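Local structure of lipopolysaccharide heptosyltransferase 2 (Escherichia coli, 1PSW) at residues P187-G192 and V266-G271; Y287-P292 and G322-L327. The protein catalyses transfer of the second heptose from ADP-L-glycero-beta-D-manno-heptose to the heptosyl-Kdo2-lipid A inner core during lipopolysaccharide synthesis. One frame throughout, in Å; residues are numbered along the deposited sequence.

Contact 1: residues P187-G192 and V266-G271; sequences PGAEFG and VTNDSG
Pro187 O and Gly188 O both face the side-chain nitrogen of Asn268, which reaches two successive carbonyls of the loop. The bond from Asn268 ND2 to Pro187 O is 2.9 Å long but strongly bent, and therefore weak; that from Asn268 ND2 to Gly188 O is as long but nearly straight, at 171°. Gly188 O lies in the plane of the Asn268 amide, whereas ND2 sits well above the plane of the Gly188 carbonyl. The other end of the amide, Asn268 OD1, accepts from Trp197 N, which helps to fix the rotation of the group. Gly188 O has a further partner, a water that donates to it over 2.7 Å. The same water donates to Thr267 OG1 and accepts from Ser270 OG. Ala189 packs by its backbone, with its CA 4.1 Å from Ser270 CB. It also begins a type I beta turn that runs to Gly192. Inside that turn, Glu190 sends its carboxylate across to Gly271. Chi2 of 103° swings CD out of an extended chain, and OE1 accepts from Gly271 N at 2.9 Å through its syn lone pair, again almost straight (167°). OE1 also lies 3.2 Å from Ser270 CB. A CB on Gly271 would run into Glu190 OE2. At Phe191, a second water links the backbone N to Asp269 O. The two loops follow the neighbouring parallel strands 182-186 and 264-268 of the C-terminal Rossmann-like half of this GT-B enzyme. Loops at this end of the strands commonly line the nucleotide-sugar site in GT-B folds. An amide and a carboxylate bind main-chain groups, and two waters bridge the segments, so the relative placement of the loops probably rests more on directional bonds than on apolar packing.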
loop_
_atom_site.group_PDB
_atom_site.type_symbol
_atom_site.label_atom_id
_atom_site.label_comp_id
_atom_site.label_asym_id
_atom_site.label_seq_id
_atom_site.Cartn_x
_atom_site.Cartn_y
_atom_site.Cartn_z
ATOM N N PRO A 187 -3.727 13.060 1.463
ATOM C CA PRO A 187 -4.002 13.665 2.773
ATOM C C PRO A 187 -4.633 12.812 3.871
ATOM O O PRO A 187 -4.648 13.221 5.034
ATOM C CB PRO A 187 -4.864 14.864 2.407
ATOM C CG PRO A 187 -5.696 14.322 1.294
ATOM C CD PRO A 187 -4.687 13.549 0.455
ATOM N N GLY A 188 -5.143 11.639 3.513
ATOM C CA GLY A 188 -5.766 10.781 4.507
ATOM C C GLY A 188 -4.769 9.922 5.255
ATOM O O GLY A 188 -3.559 10.053 5.067
ATOM N N ALA A 189 -5.277 9.040 6.110
ATOM C CA ALA A 189 -4.435 8.145 6.892
ATOM C C ALA A 189 -5.332 7.162 7.620
ATOM O O ALA A 189 -6.190 7.557 8.411
ATOM C CB ALA A 189 -3.601 8.935 7.891
ATOM N N GLU A 190 -5.132 5.880 7.344
ATOM C CA GLU A 190 -5.935 4.848 7.970
ATOM C C GLU A 190 -5.773 4.811 9.485
ATOM O O GLU A 190 -6.730 4.530 10.204
ATOM C CB GLU A 190 -5.600 3.478 7.370
ATOM C CG GLU A 190 -5.926 3.375 5.885
ATOM C CD GLU A 190 -4.694 3.479 4.999
ATOM O OE1 GLU A 190 -3.858 4.376 5.227
ATOM O OE2 GLU A 190 -4.576 2.663 4.065
ATOM N N PHE A 191 -4.575 5.109 9.981
ATOM C CA PHE A 191 -4.352 5.077 11.422
ATOM C C PHE A 191 -4.885 6.257 12.224
ATOM O O PHE A 191 -4.568 6.389 13.405
ATOM C CB PHE A 191 -2.868 4.879 11.731
ATOM C CG PHE A 191 -2.428 3.444 11.680
ATOM C CD1 PHE A 191 -2.525 2.714 10.500
ATOM C CD2 PHE A 191 -1.913 2.821 12.814
ATOM C CE1 PHE A 191 -2.117 1.382 10.447
ATOM C CE2 PHE A 191 -1.502 1.490 12.775
ATOM C CZ PHE A 191 -1.603 0.770 11.588
ATOM N N GLY A 192 -5.684 7.116 11.595
ATOM C CA GLY A 192 -6.259 8.235 12.321
ATOM C C GLY A 192 -5.724 9.634 12.061
ATOM O O GLY A 192 -4.645 9.804 11.502
ATOM N N VAL A 266 3.060 13.475 -2.349
ATOM C CA VAL A 266 3.261 13.949 -0.981
ATOM C C VAL A 266 2.201 13.179 -0.208
ATOM O O VAL A 266 1.027 13.184 -0.594
ATOM C CB VAL A 266 2.994 15.459 -0.837
ATOM C CG1 VAL A 266 3.217 15.896 0.603
ATOM C CG2 VAL A 266 3.906 16.239 -1.765
ATOM N N THR A 267 2.598 12.514 0.872
ATOM C CA THR A 267 1.646 11.715 1.630
ATOM C C THR A 267 2.037 11.543 3.095
ATOM O O THR A 267 3.178 11.782 3.483
ATOM C CB THR A 267 1.545 10.301 1.023
ATOM O OG1 THR A 267 0.621 9.512 1.783
ATOM C CG2 THR A 267 2.903 9.624 1.056
ATOM N N ASN A 268 1.060 11.127 3.892
ATOM C CA ASN A 268 1.273 10.838 5.299
ATOM C C ASN A 268 1.634 9.350 5.341
ATOM O O ASN A 268 1.687 8.684 4.306
ATOM C CB ASN A 268 -0.024 11.033 6.095
ATOM C CG ASN A 268 -0.646 12.392 5.891
ATOM O OD1 ASN A 268 0.006 13.423 6.042
ATOM N ND2 ASN A 268 -1.935 12.398 5.560
ATOM N N ASP A 269 1.852 8.830 6.542
ATOM C CA ASP A 269 2.151 7.411 6.728
ATOM C C ASP A 269 0.818 6.695 6.512
ATOM O O ASP A 269 -0.000 6.600 7.427
ATOM C CB ASP A 269 2.671 7.189 8.153
ATOM C CG ASP A 269 2.929 5.725 8.484
ATOM O OD1 ASP A 269 2.998 4.895 7.553
ATOM O OD2 ASP A 269 3.074 5.413 9.690
ATOM N N SER A 270 0.598 6.216 5.290
ATOM C CA SER A 270 -0.646 5.540 4.940
ATOM C C SER A 270 -0.451 4.452 3.886
ATOM O O SER A 270 0.650 4.253 3.383
ATOM C CB SER A 270 -1.644 6.562 4.402
ATOM O OG SER A 270 -1.202 7.051 3.142
ATOM N N GLY A 271 -1.533 3.754 3.550
ATOM C CA GLY A 271 -1.454 2.708 2.545
ATOM C C GLY A 271 -1.034 3.173 1.156
ATOM O O GLY A 271 -0.260 2.488 0.478
HETATM O O HOH W 1 -1.643 9.534 3.191
HETATM O O HOH W 2 -2.058 5.289 8.463
#

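Contact 2: residues Y287-P292 and G322-L327; sequences YGPSSP and GYHQSL
This is a tight van der Waals packing of Gly288 and Pro289 against His324, Ser326 and Leu327, at the point where the loop after strand 283-287 meets the start of helix 325-328. No direct hydrogen bond crosses it. Gly288 CA lies 3.0 Å from Ser326 OG and 3.7 Å from Leu327 CG. A CB on Gly288 would clash with Ser326 OG and Leu327 CG, and with Pro289 CD as well, so the position suits glycine. Leu327 reaches on past Gly288 and sets CD2 3.9 Å from Tyr287 O. Pro289 takes the histidine side. Its CB sits over one face of the His324 ring, offset toward the rim, in a CH-pi contact 4.1 Å from the ring centroid and 22° off the normal. Its CD packs 3.9 Å from His324 CB and 4.3 Å from Leu327 CD1. Strand 283-287 belongs to the parallel sheet of the C-terminal Rossmann-like half of the GT-B fold, and helix 325-328 comes shortly before the C-terminal helix 332-347. Gly288 O also accepts a hydrogen bond from Arg306 NE of strand 302-306, at one edge of the sheet. His324 is the N-cap of helix 325-328. Its CG is anti to the backbone N (chi1 -161°), and ND1 accepts from Ser326 N at 3.1 Å, with the donor close to the ring plane. ND1 caps the helix, and one ring face meets Pro289. An alanine here would probably leave Ser326 N without its capping acceptor and open a gap beside Pro289 CB. The two backbones are also joined through one water, which donates to Tyr287 O at 2.7 Å and to Ser326 O.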
loop_
_atom_site.group_PDB
_atom_site.type_symbol
_atom_site.label_atom_id
_atom_site.label_comp_id
_atom_site.label_asym_id
_atom_site.label_seq_id
_atom_site.Cartn_x
_atom_site.Cartn_y
_atom_site.Cartn_z
ATOM N N TYR A 287 5.886 12.229 8.560
ATOM C CA TYR A 287 5.637 11.499 9.801
ATOM C C TYR A 287 5.545 12.398 11.024
ATOM O O TYR A 287 6.223 13.421 11.116
ATOM C CB TYR A 287 6.744 10.478 10.047
ATOM C CG TYR A 287 6.693 9.269 9.149
ATOM C CD1 TYR A 287 7.079 9.346 7.809
ATOM C CD2 TYR A 287 6.268 8.037 9.645
ATOM C CE1 TYR A 287 7.043 8.220 6.988
ATOM C CE2 TYR A 287 6.229 6.909 8.835
ATOM C CZ TYR A 287 6.619 7.004 7.512
ATOM O OH TYR A 287 6.602 5.880 6.712
ATOM N N GLY A 288 4.703 11.985 11.960
ATOM C CA GLY A 288 4.522 12.724 13.191
ATOM C C GLY A 288 4.654 11.784 14.379
ATOM O O GLY A 288 5.771 11.408 14.739
ATOM N N PRO A 289 3.543 11.364 15.002
ATOM C CA PRO A 289 3.635 10.463 16.153
ATOM C C PRO A 289 4.165 9.063 15.825
ATOM O O PRO A 289 4.733 8.400 16.692
ATOM C CB PRO A 289 2.207 10.446 16.682
ATOM C CG PRO A 289 1.399 10.562 15.428
ATOM C CD PRO A 289 2.135 11.657 14.679
ATOM N N SER A 290 3.989 8.617 14.583
ATOM C CA SER A 290 4.464 7.294 14.170
ATOM C C SER A 290 5.835 7.383 13.499
ATOM O O SER A 290 6.267 8.460 13.097
ATOM C CB SER A 290 3.465 6.660 13.198
ATOM O OG SER A 290 3.441 7.348 11.952
ATOM N N SER A 291 6.516 6.249 13.375
ATOM C CA SER A 291 7.827 6.222 12.738
ATOM C C SER A 291 7.800 5.231 11.584
ATOM O O SER A 291 6.909 4.386 11.505
ATOM C CB SER A 291 8.900 5.783 13.735
ATOM O OG SER A 291 8.814 4.391 13.975
ATOM N N PRO A 292 8.775 5.322 10.668
ATOM C CA PRO A 292 8.838 4.408 9.524
ATOM C C PRO A 292 9.629 3.137 9.836
ATOM O O PRO A 292 10.019 2.419 8.922
ATOM C CB PRO A 292 9.508 5.261 8.457
ATOM C CG PRO A 292 10.478 6.060 9.260
ATOM C CD PRO A 292 9.635 6.499 10.442
ATOM N N GLY A 322 -7.582 14.706 17.012
ATOM C CA GLY A 322 -7.013 15.887 16.393
ATOM C C GLY A 322 -5.627 15.675 15.827
ATOM O O GLY A 322 -5.059 14.590 15.931
ATOM N N TYR A 323 -5.095 16.729 15.216
ATOM C CA TYR A 323 -3.763 16.708 14.632
ATOM C C TYR A 323 -2.709 16.690 15.737
ATOM O O TYR A 323 -2.958 17.120 16.866
ATOM C CB TYR A 323 -3.541 17.953 13.778
ATOM C CG TYR A 323 -4.411 18.040 12.541
ATOM C CD1 TYR A 323 -4.388 17.032 11.575
ATOM C CD2 TYR A 323 -5.209 19.157 12.307
ATOM C CE1 TYR A 323 -5.139 17.138 10.401
ATOM C CE2 TYR A 323 -5.959 19.277 11.143
ATOM C CZ TYR A 323 -5.919 18.263 10.189
ATOM O OH TYR A 323 -6.644 18.386 9.022
ATOM N N HIS A 324 -1.522 16.207 15.389
ATOM C CA HIS A 324 -0.414 16.131 16.324
ATOM C C HIS A 324 0.527 17.300 16.068
ATOM O O HIS A 324 0.763 17.678 14.921
ATOM C CB HIS A 324 0.329 14.800 16.154
ATOM C CG HIS A 324 1.180 14.432 17.328
ATOM N ND1 HIS A 324 2.434 14.966 17.542
ATOM C CD2 HIS A 324 0.936 13.619 18.383
ATOM C CE1 HIS A 324 2.922 14.501 18.677
ATOM N NE2 HIS A 324 2.030 13.681 19.209
ATOM N N GLN A 325 1.066 17.870 17.141
ATOM C CA GLN A 325 1.966 19.012 17.020
ATOM C C GLN A 325 3.165 18.739 16.114
ATOM O O GLN A 325 3.624 19.627 15.393
ATOM C CB GLN A 325 2.472 19.438 18.401
ATOM C CG GLN A 325 3.149 20.798 18.412
ATOM C CD GLN A 325 2.184 21.907 18.052
ATOM O OE1 GLN A 325 1.105 22.013 18.637
ATOM N NE2 GLN A 325 2.563 22.741 17.091
ATOM N N SER A 326 3.666 17.510 16.152
ATOM C CA SER A 326 4.826 17.138 15.343
ATOM C C SER A 326 4.590 17.290 13.842
ATOM O O SER A 326 5.534 17.518 13.085
ATOM C CB SER A 326 5.267 15.703 15.667
ATOM O OG SER A 326 4.258 14.758 15.357
ATOM N N LEU A 327 3.337 17.152 13.414
ATOM C CA LEU A 327 2.989 17.296 12.004
ATOM C C LEU A 327 2.631 18.750 11.710
ATOM O O LEU A 327 2.929 19.270 10.633
ATOM C CB LEU A 327 1.830 16.362 11.640
ATOM C CG LEU A 327 2.301 14.957 11.195
ATOM C CD1 LEU A 327 1.162 13.959 11.224
ATOM C CD2 LEU A 327 2.885 15.055 9.788
HETATM O O HOH W 3 7.285 15.383 12.643
#

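Both contacts lie in the C-terminal half and involve loops that follow strands of one parallel sheet. Contact 1 is nearer the middle of the chain: its centre lies about 10 Å from the centre of the chain, that of contact 2 about 19 Å. Most touching residues of contact 2 are buried too. Contact 1 ties two strand-end loops together by directional polar bonds. Contact 2 joins a strand-end loop to a helix start by close packing, and its polar link across the segments is a water. The two meet directly: Asp269 OD2 is 3.0 Å from Ser290 OG, a probable hydrogen bond, and Asp269 CG packs against Tyr287 CE2.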